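Local structure of multicopper oxidase (Uncultured bacterium, 4E9X) at the copper (II) ion site and the interface of chains A and B. The protein couples the one-electron oxidation of substrates to the reduction of dioxygen to water, as a two-domain laccase-like multicopper oxidase, and probably works as a trimer. Residues are numbered along the deposited sequence; one frame, centred on the assembly and turned at random. Chains: chain A/B, Multicopper oxidase.

Contact 1: the copper (II) ion site. Residues chain A 53, 56-58, 105, 107, 112, 118. With CU (copper (II) ion), chain C.
This is the type 1 (blue) copper site of a cupredoxin domain, the centre that takes electrons from substrate in multicopper oxidases. One stretch of chain, running from A:Cys105 in the loop just after strand 101-104 through A:His112 of helix 109-115 to A:Met118, folds round the partly occupied ion, and the remote loop of A:His57 closes it. ND1 of A:His57 and ND1 of A:His112 each bind CU at 2.0 Å, and the thiolate sulfur SG of A:Cys105 binds it at 2.2 Å. The angles among these three ligands open wide enough, to 129° between A:His112 ND1 and A:Cys105 SG, to put the metal close to their plane. From outside that plane the thioether SD of A:Met118 makes a longer, axial approach of 2.8 Å to CU; its chain bends at chi3 (68°) and lays CE over one face of the A:His57 ring, toward the rim. In A:Cys105, SG stands anti to the backbone N (chi1 -173°), which turns it to the ion, and two amides brace the sulfur, both nearly straight: A:Val107 N, and A:Thr58 N from the A:His57 loop, a long bond at 3.5 Å from N to SG that ties two ligand segments together. These bonds would be expected to temper the charge on the thiolate. At the far edge of the A:His57 ring, NE2 donates in the ring plane to the hydroxyl OG1 of A:Thr53 at 2.8 Å, fixing the ring's rotation.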
ATOM      1  N   THR A  53      34.776  -2.912   2.093  1.00 14.47           N
ATOM      2  CA  THR A  53      34.396  -1.750   1.261  1.00 15.13           C
ATOM      3  C   THR A  53      35.010  -0.487   1.868  1.00 14.16           C
ATOM      4  O   THR A  53      35.672  -0.567   2.906  1.00 16.98           O
ATOM      5  CB  THR A  53      32.877  -1.546   1.123  1.00 13.79           C
ATOM      6  OG1 THR A  53      32.398  -0.905   2.342  1.00 13.85           O
ATOM      7  CG2 THR A  53      32.165  -2.863   0.990  1.00 13.46           C
ATOM      8  N   PRO A  56      31.376   2.656   5.983  1.00 15.31           N
ATOM      9  CA  PRO A  56      30.868   1.906   7.101  1.00 14.29           C
ATOM     10  C   PRO A  56      29.501   1.253   6.804  1.00 12.89           C
ATOM     11  O   PRO A  56      28.685   1.755   6.016  1.00 13.84           O
ATOM     12  CB  PRO A  56      30.706   2.962   8.193  1.00 15.95           C
ATOM     13  CG  PRO A  56      30.740   4.271   7.497  1.00 24.39           C
ATOM     14  CD  PRO A  56      31.378   4.121   6.165  1.00 20.04           C
ATOM     15  N   HIS A  57      29.318   0.104   7.495  1.00 11.82           N
ATOM     16  CA  HIS A  57      28.058  -0.650   7.377  1.00 11.79           C
ATOM     17  C   HIS A  57      27.722  -1.287   8.723  1.00 10.86           C
ATOM     18  O   HIS A  57      28.569  -1.305   9.623  1.00 11.65           O
ATOM     19  CB  HIS A  57      28.210  -1.789   6.336  1.00 11.90           C
ATOM     20  CG  HIS A  57      28.589  -1.292   4.972  1.00 10.36           C
ATOM     21  ND1 HIS A  57      27.736  -0.602   4.148  1.00 10.98           N
ATOM     22  CD2 HIS A  57      29.793  -1.381   4.331  1.00 10.68           C
ATOM     23  CE1 HIS A  57      28.432  -0.304   3.028  1.00 11.19           C
ATOM     24  NE2 HIS A  57      29.693  -0.770   3.133  1.00 11.70           N
ATOM     25  N   THR A  58      26.538  -1.894   8.801  1.00 11.07           N
ATOM     26  CA  THR A  58      26.193  -2.841   9.859  1.00 11.75           C
ATOM     27  C   THR A  58      25.368  -3.982   9.238  1.00 11.04           C
ATOM     28  O   THR A  58      25.085  -3.887   8.043  1.00 12.60           O
ATOM     29  CB  THR A  58      25.345  -2.244  10.994  1.00 10.97           C
ATOM     30  OG1 THR A  58      24.126  -1.735  10.413  1.00 11.82           O
ATOM     31  CG2 THR A  58      26.062  -1.097  11.718  1.00 13.74           C
ATOM     32  N   CYS A 105      21.808  -3.949   5.630  1.00 10.35           N
ATOM     33  CA  CYS A 105      22.562  -2.891   6.333  1.00 11.47           C
ATOM     34  C   CYS A 105      21.590  -1.958   7.031  1.00 10.97           C
ATOM     35  O   CYS A 105      20.465  -1.760   6.584  1.00 11.26           O
ATOM     36  CB  CYS A 105      23.402  -2.144   5.279  1.00 12.18           C
ATOM     37  SG  CYS A 105      24.526  -0.952   6.049  1.00 16.43           S
ATOM     38  N   VAL A 107      23.036   1.253   8.074  1.00 13.91           N
ATOM     39  CA  VAL A 107      23.738   2.502   7.911  1.00 13.72           C
ATOM     40  C   VAL A 107      23.238   3.146   6.582  1.00 14.94           C
ATOM     41  O   VAL A 107      23.158   2.438   5.556  1.00 17.35           O
ATOM     42  CB  VAL A 107      25.253   2.290   7.811  1.00 14.18           C
ATOM     43  CG1 VAL A 107      25.931   3.614   7.440  1.00 15.97           C
ATOM     44  CG2 VAL A 107      25.838   1.705   9.078  1.00 15.82           C
ATOM     45  N   HIS A 112      21.888   2.534   0.997  1.00 11.55           N
ATOM     46  CA  HIS A 112      22.509   1.219   1.019  1.00 10.99           C
ATOM     47  C   HIS A 112      21.484   0.110   0.775  1.00 10.77           C
ATOM     48  O   HIS A 112      21.790  -0.849   0.057  1.00 11.41           O
ATOM     49  CB  HIS A 112      23.279   1.029   2.349  1.00 11.97           C
ATOM     50  CG  HIS A 112      24.550   1.835   2.417  1.00 13.22           C
ATOM     51  ND1 HIS A 112      25.554   1.502   3.325  1.00 14.12           N
ATOM     52  CD2 HIS A 112      24.928   2.950   1.739  1.00 14.83           C
ATOM     53  CE1 HIS A 112      26.532   2.389   3.184  1.00 13.92           C
ATOM     54  NE2 HIS A 112      26.180   3.258   2.247  1.00 14.79           N
ATOM     55  N   MET A 118      22.163  -4.088  -0.286  1.00  8.71           N
ATOM     56  CA  MET A 118      22.650  -4.653   0.993  1.00  9.54           C
ATOM     57  C   MET A 118      21.560  -5.374   1.746  1.00  8.60           C
ATOM     58  O   MET A 118      21.084  -4.950   2.811  1.00  9.91           O
ATOM     59  CB  MET A 118      23.206  -3.496   1.854  1.00 10.23           C
ATOM     60  CG  MET A 118      24.337  -2.747   1.095  1.00 10.41           C
ATOM     61  SD  MET A 118      25.476  -1.965   2.271  1.00 11.29           S
ATOM     62  CE  MET A 118      26.268  -3.404   3.018  1.00 12.90           C
TER
HETATM   63 CU    CU C1401      25.759  -0.189   4.376  0.90 12.49          CU

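Contact 2: the interface of chains A and B. Residues chain A 60, 62-63, 97, 102, 104, 215-216, 233-236; chain B 202, 204, 226-228, 254.
Carboxylate oxygen OD1 of B:Asp227 is gripped by three donors, two from chain A and one from its own chain. A:His62 NE2 reaches it at 2.8 Å, in its own ring plane but from above the carboxylate plane; A:Arg236 NH1 takes the syn lone pair at 3.0 Å, and the neighbouring hydroxyl OG1 of B:Thr228 takes the anti one. A:Arg236 completes an end-on pair through NH2 to B:Asp227 OD2 at 2.8 Å, both acceptors lying in the guanidinium plane; its chain, bent at chi2 and chi3, is steadied by NH1 donating to A:Gly234 O. An alanine in place of B:Asp227 would remove this carboxylate and would probably leave the guanidinium and the A:His62 imidazole without their partner across the interface, loosening the histidine cluster beside it.

A second acid answers from chain A. A:Asp216 OD2 accepts the backbone amides of B:Asp227 (N to OD2 2.7 Å, on the anti lone pair) and B:Thr228, while its carboxylate stacks nearly parallel to that of B:Asp227; the flanking arginines and A:Lys215 probably offset the crowded negative charge. A:Lys215 NZ adds a bond to B:Thr228 O and is itself held by A:Glu235.

Alongside, A:His60, A:His62 and A:His104 face B:His204 and B:His254, ligand histidines of the trinuclear copper centre where oxygen is reduced, built between two subunits as in two-domain multicopper oxidases. The A:His62 ring is sandwiched: B:His204 stacks on one face, planes 6° apart, and A:Trp102 NE1 lies over the other. A:His104 meets B:His254 edge-to-face, and A:Gly234 CA sits over the centre of the B:His254 ring. Behind the stack, B:His204 ND1 donates to B:Asp227 O at 2.7 Å.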
ATOM      1  N   HIS A  60      21.629  -5.504  10.285  1.00 10.58           N
ATOM      2  CA  HIS A  60      20.440  -5.714  11.083  1.00 10.88           C
ATOM      3  C   HIS A  60      19.697  -6.965  10.615  1.00 10.07           C
ATOM      4  O   HIS A  60      19.559  -7.260   9.415  1.00 10.87           O
ATOM      5  CB  HIS A  60      19.522  -4.489  10.971  1.00 10.95           C
ATOM      6  CG  HIS A  60      18.147  -4.761  11.516  1.00 11.09           C
ATOM      7  ND1 HIS A  60      17.892  -5.093  12.832  1.00 10.64           N
ATOM      8  CD2 HIS A  60      16.936  -4.720  10.889  1.00 11.73           C
ATOM      9  CE1 HIS A  60      16.588  -5.300  12.973  1.00 11.18           C
ATOM     10  NE2 HIS A  60      15.978  -5.051  11.812  1.00 10.64           N
ATOM     11  N   HIS A  62      16.362  -8.541  10.430  1.00  9.47           N
ATOM     12  CA  HIS A  62      14.988  -8.072  10.456  1.00  8.93           C
ATOM     13  C   HIS A  62      14.086  -9.237  10.768  1.00  9.16           C
ATOM     14  O   HIS A  62      13.909 -10.143   9.980  1.00 10.86           O
ATOM     15  CB  HIS A  62      14.692  -7.379   9.120  1.00  9.31           C
ATOM     16  CG  HIS A  62      13.289  -6.799   9.064  1.00 10.17           C
ATOM     17  ND1 HIS A  62      13.073  -5.508   8.590  1.00 10.25           N
ATOM     18  CD2 HIS A  62      12.040  -7.298   9.355  1.00 10.74           C
ATOM     19  CE1 HIS A  62      11.754  -5.294   8.607  1.00  9.41           C
ATOM     20  NE2 HIS A  62      11.138  -6.374   9.101  1.00 11.24           N
ATOM     21  N   GLY A  63      13.385  -9.075  11.890  1.00  9.69           N
ATOM     22  CA  GLY A  63      12.469 -10.073  12.399  1.00 11.35           C
ATOM     23  C   GLY A  63      13.058 -10.888  13.547  1.00 10.98           C
ATOM     24  O   GLY A  63      12.280 -11.524  14.287  1.00 15.04           O
ATOM     25  N   ARG A  97      12.738 -16.767  16.665  1.00 11.42           N
ATOM     26  CA  ARG A  97      11.612 -16.267  15.849  1.00 10.36           C
ATOM     27  C   ARG A  97      11.582 -17.017  14.524  1.00 10.09           C
ATOM     28  O   ARG A  97      12.564 -16.985  13.799  1.00 11.69           O
ATOM     29  CB  ARG A  97      11.751 -14.738  15.636  1.00 12.43           C
ATOM     30  CG  ARG A  97      10.780 -14.227  14.488  1.00 15.20           C
ATOM     31  CD  ARG A  97       9.338 -14.342  14.879  1.00 13.99           C
ATOM     32  NE  ARG A  97       8.612 -13.206  14.307  1.00 13.03           N
ATOM     33  CZ  ARG A  97       8.328 -13.033  13.026  1.00 11.05           C
ATOM     34  NH1 ARG A  97       8.658 -13.910  12.093  1.00  9.36           N
ATOM     35  NH2 ARG A  97       7.663 -11.936  12.696  1.00 12.04           N
ATOM     36  N   TRP A 102      14.838 -11.582   7.161  1.00  7.82           N
ATOM     37  CA  TRP A 102      15.853 -11.105   6.203  1.00  7.82           C
ATOM     38  C   TRP A 102      16.872 -10.277   6.952  1.00  8.13           C
ATOM     39  O   TRP A 102      16.713 -10.036   8.137  1.00  9.73           O
ATOM     40  CB  TRP A 102      15.223 -10.357   5.062  1.00  8.79           C
ATOM     41  CG  TRP A 102      14.463  -9.079   5.297  1.00  8.04           C
ATOM     42  CD1 TRP A 102      13.410  -8.876   6.132  1.00  8.26           C
ATOM     43  CD2 TRP A 102      14.720  -7.837   4.621  1.00  8.13           C
ATOM     44  NE1 TRP A 102      12.996  -7.546   6.014  1.00  8.76           N
ATOM     45  CE2 TRP A 102      13.781  -6.896   5.104  1.00  7.93           C
ATOM     46  CE3 TRP A 102      15.643  -7.406   3.646  1.00  7.64           C
ATOM     47  CZ2 TRP A 102      13.771  -5.575   4.640  1.00  8.80           C
ATOM     48  CZ3 TRP A 102      15.631  -6.102   3.192  1.00  8.88           C
ATOM     49  CH2 TRP A 102      14.687  -5.178   3.699  1.00  8.55           C
ATOM     50  N   HIS A 104      19.853  -6.883   6.474  1.00  9.66           N
ATOM     51  CA  HIS A 104      20.207  -5.775   5.603  1.00  9.43           C
ATOM     52  C   HIS A 104      21.073  -4.768   6.357  1.00  9.35           C
ATOM     53  O   HIS A 104      21.001  -4.726   7.601  1.00 11.81           O
ATOM     54  CB  HIS A 104      18.968  -5.051   5.045  1.00  9.27           C
ATOM     55  CG  HIS A 104      17.965  -4.499   6.020  1.00  9.92           C
ATOM     56  ND1 HIS A 104      18.119  -3.322   6.700  1.00  9.95           N
ATOM     57  CD2 HIS A 104      16.769  -5.002   6.412  1.00  9.96           C
ATOM     58  CE1 HIS A 104      17.040  -3.122   7.481  1.00 10.09           C
ATOM     59  NE2 HIS A 104      16.191  -4.117   7.312  1.00 10.13           N
ATOM     60  N   LYS A 215       2.388 -13.830   7.323  1.00  6.83           N
ATOM     61  CA  LYS A 215       2.687 -12.399   7.277  1.00  7.58           C
ATOM     62  C   LYS A 215       3.940 -12.183   8.130  1.00  6.79           C
ATOM     63  O   LYS A 215       3.954 -12.570   9.305  1.00  7.34           O
ATOM     64  CB  LYS A 215       1.493 -11.593   7.814  1.00  8.26           C
ATOM     65  CG  LYS A 215       1.795 -10.191   8.269  1.00 10.34           C
ATOM     66  CD  LYS A 215       2.337  -9.251   7.181  1.00  9.58           C
ATOM     67  CE  LYS A 215       2.510  -7.873   7.822  1.00 10.11           C
ATOM     68  NZ  LYS A 215       3.543  -7.101   7.103  1.00  8.42           N
ATOM     69  N   ASP A 216       4.985 -11.615   7.495  1.00  7.28           N
ATOM     70  CA  ASP A 216       6.265 -11.360   8.190  1.00  7.47           C
ATOM     71  C   ASP A 216       6.789 -12.640   8.851  1.00  7.66           C
ATOM     72  O   ASP A 216       7.429 -12.608   9.907  1.00  8.36           O
ATOM     73  CB  ASP A 216       6.128 -10.235   9.209  1.00  7.75           C
ATOM     74  CG  ASP A 216       5.749  -8.889   8.519  1.00  7.17           C
ATOM     75  OD1 ASP A 216       5.854  -8.783   7.281  1.00  7.28           O
ATOM     76  OD2 ASP A 216       5.324  -8.020   9.305  1.00  7.70           O
ATOM     77  N   PRO A 233       7.791  -1.976   1.672  1.00  7.43           N
ATOM     78  CA  PRO A 233       9.132  -2.100   2.308  1.00  7.75           C
ATOM     79  C   PRO A 233       9.098  -2.682   3.710  1.00  7.80           C
ATOM     80  O   PRO A 233       8.372  -2.266   4.611  1.00  8.51           O
ATOM     81  CB  PRO A 233       9.631  -0.653   2.324  1.00  8.08           C
ATOM     82  CG  PRO A 233       8.988  -0.079   1.060  1.00  9.09           C
ATOM     83  CD  PRO A 233       7.584  -0.634   1.104  1.00  7.96           C
ATOM     84  N   GLY A 234       9.967  -3.704   3.890  1.00  7.29           N
ATOM     85  CA  GLY A 234      10.101  -4.366   5.168  1.00  8.09           C
ATOM     86  C   GLY A 234       9.286  -5.641   5.302  1.00  7.23           C
ATOM     87  O   GLY A 234       9.662  -6.531   6.069  1.00  8.39           O
ATOM     88  N   GLU A 235       8.173  -5.710   4.542  1.00  6.94           N
ATOM     89  CA  GLU A 235       7.238  -6.810   4.742  1.00  7.04           C
ATOM     90  C   GLU A 235       7.677  -8.110   4.088  1.00  6.35           C
ATOM     91  O   GLU A 235       8.407  -8.085   3.109  1.00  7.41           O
ATOM     92  CB  GLU A 235       5.876  -6.480   4.127  1.00  7.00           C
ATOM     93  CG  GLU A 235       5.222  -5.206   4.703  1.00  8.15           C
ATOM     94  CD  GLU A 235       3.784  -5.201   4.185  1.00  8.07           C
ATOM     95  OE1 GLU A 235       3.631  -4.766   3.049  1.00  9.68           O
ATOM     96  OE2 GLU A 235       2.868  -5.700   4.843  1.00  9.20           O
ATOM     97  N   ARG A 236       7.171  -9.224   4.616  1.00  6.56           N
ATOM     98  CA  ARG A 236       7.218 -10.477   3.855  1.00  6.93           C
ATOM     99  C   ARG A 236       5.824 -11.079   3.860  1.00  7.16           C
ATOM    100  O   ARG A 236       5.044 -10.956   4.810  1.00  7.08           O
ATOM    101  CB  ARG A 236       8.226 -11.489   4.444  1.00  7.72           C
ATOM    102  CG  ARG A 236       9.682 -11.089   4.199  1.00  7.25           C
ATOM    103  CD  ARG A 236      10.239 -10.114   5.229  1.00  8.62           C
ATOM    104  NE  ARG A 236      10.230 -10.704   6.557  1.00  7.88           N
ATOM    105  CZ  ARG A 236       9.850 -10.087   7.693  1.00  7.72           C
ATOM    106  NH1 ARG A 236       9.466  -8.821   7.732  1.00  8.28           N
ATOM    107  NH2 ARG A 236       9.869 -10.795   8.838  1.00  8.71           N
TER
ATOM    108  N   ALA B 202       5.526   2.341   6.399  1.00  7.35           N
ATOM    109  CA  ALA B 202       5.653   0.894   6.741  1.00  7.05           C
ATOM    110  C   ALA B 202       6.264   0.833   8.136  1.00  7.29           C
ATOM    111  O   ALA B 202       7.521   0.856   8.270  1.00  8.60           O
ATOM    112  CB  ALA B 202       6.488   0.209   5.664  1.00  9.95           C
ATOM    113  N   HIS B 204       7.835  -0.379  11.415  1.00  9.05           N
ATOM    114  CA  HIS B 204       8.534  -1.596  11.806  1.00  9.18           C
ATOM    115  C   HIS B 204       9.136  -1.427  13.206  1.00  7.88           C
ATOM    116  O   HIS B 204       9.877  -0.465  13.430  1.00  9.28           O
ATOM    117  CB  HIS B 204       9.658  -1.858  10.799  1.00 10.66           C
ATOM    118  CG  HIS B 204      10.627  -2.929  11.202  1.00  9.58           C
ATOM    119  ND1 HIS B 204      10.205  -4.186  11.647  1.00 10.24           N
ATOM    120  CD2 HIS B 204      11.965  -2.946  11.248  1.00 10.72           C
ATOM    121  CE1 HIS B 204      11.294  -4.925  11.935  1.00 10.31           C
ATOM    122  NE2 HIS B 204      12.409  -4.212  11.717  1.00 12.48           N
ATOM    123  N   ALA B 226       2.654  -9.064  13.204  1.00  7.88           N
ATOM    124  CA  ALA B 226       3.397  -8.396  12.146  1.00  7.80           C
ATOM    125  C   ALA B 226       4.621  -7.769  12.750  1.00  7.24           C
ATOM    126  O   ALA B 226       4.584  -7.315  13.911  1.00  9.65           O
ATOM    127  CB  ALA B 226       2.555  -7.272  11.497  1.00  9.65           C
ATOM    128  N   ASP B 227       5.705  -7.677  12.004  1.00  7.31           N
ATOM    129  CA  ASP B 227       6.801  -6.819  12.403  1.00  7.31           C
ATOM    130  C   ASP B 227       6.830  -5.537  11.616  1.00  8.38           C
ATOM    131  O   ASP B 227       7.515  -4.586  12.031  1.00  8.41           O
ATOM    132  CB  ASP B 227       8.144  -7.555  12.373  1.00  8.35           C
ATOM    133  CG  ASP B 227       8.625  -7.992  11.022  1.00  9.00           C
ATOM    134  OD1 ASP B 227       8.588  -7.198  10.045  1.00  9.65           O
ATOM    135  OD2 ASP B 227       9.068  -9.178  10.930  1.00 11.48           O
ATOM    136  N   THR B 228       6.022  -5.425  10.542  1.00  7.20           N
ATOM    137  CA  THR B 228       5.938  -4.211   9.742  1.00  7.40           C
ATOM    138  C   THR B 228       4.493  -4.024   9.368  1.00  7.84           C
ATOM    139  O   THR B 228       3.865  -4.920   8.774  1.00  9.68           O
ATOM    140  CB  THR B 228       6.794  -4.386   8.472  1.00  8.75           C
ATOM    141  OG1 THR B 228       8.154  -4.652   8.854  1.00  9.78           O
ATOM    142  CG2 THR B 228       6.817  -3.116   7.619  1.00  9.08           C
ATOM    143  N   HIS B 254       9.769   2.020   7.442  1.00  9.49           N
ATOM    144  CA  HIS B 254      10.749   1.264   6.683  1.00  8.98           C
ATOM    145  C   HIS B 254      10.778   1.673   5.214  1.00 10.27           C
ATOM    146  O   HIS B 254      11.556   1.084   4.439  1.00 11.95           O
ATOM    147  CB  HIS B 254      10.425  -0.227   6.831  1.00 10.09           C
ATOM    148  CG  HIS B 254      11.586  -1.150   6.682  1.00 10.38           C
ATOM    149  ND1 HIS B 254      12.355  -1.317   5.532  1.00 11.38           N
ATOM    150  CD2 HIS B 254      12.105  -2.038   7.579  1.00 11.83           C
ATOM    151  CE1 HIS B 254      13.299  -2.227   5.742  1.00 13.60           C
ATOM    152  NE2 HIS B 254      13.177  -2.713   6.992  1.00 12.45           N
TER

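The C-alpha centres of contact 1 and contact 2 lie about 18 Å apart. No residue belongs to both, yet the two are joined through sequence: A:Cys105 of contact 1 directly follows A:His104 of contact 2, and A:Thr58 lies two positions before A:His60. The Cys-His connection is the usual electron route of multicopper oxidases, from the blue copper to the oxygen-reducing cluster. Because contact 2 draws histidines from chains A and B, whereas contact 1 is built wholly within A, the oxygen-reducing centre probably depends on assembly, consistent with the three copies in the deposited assembly.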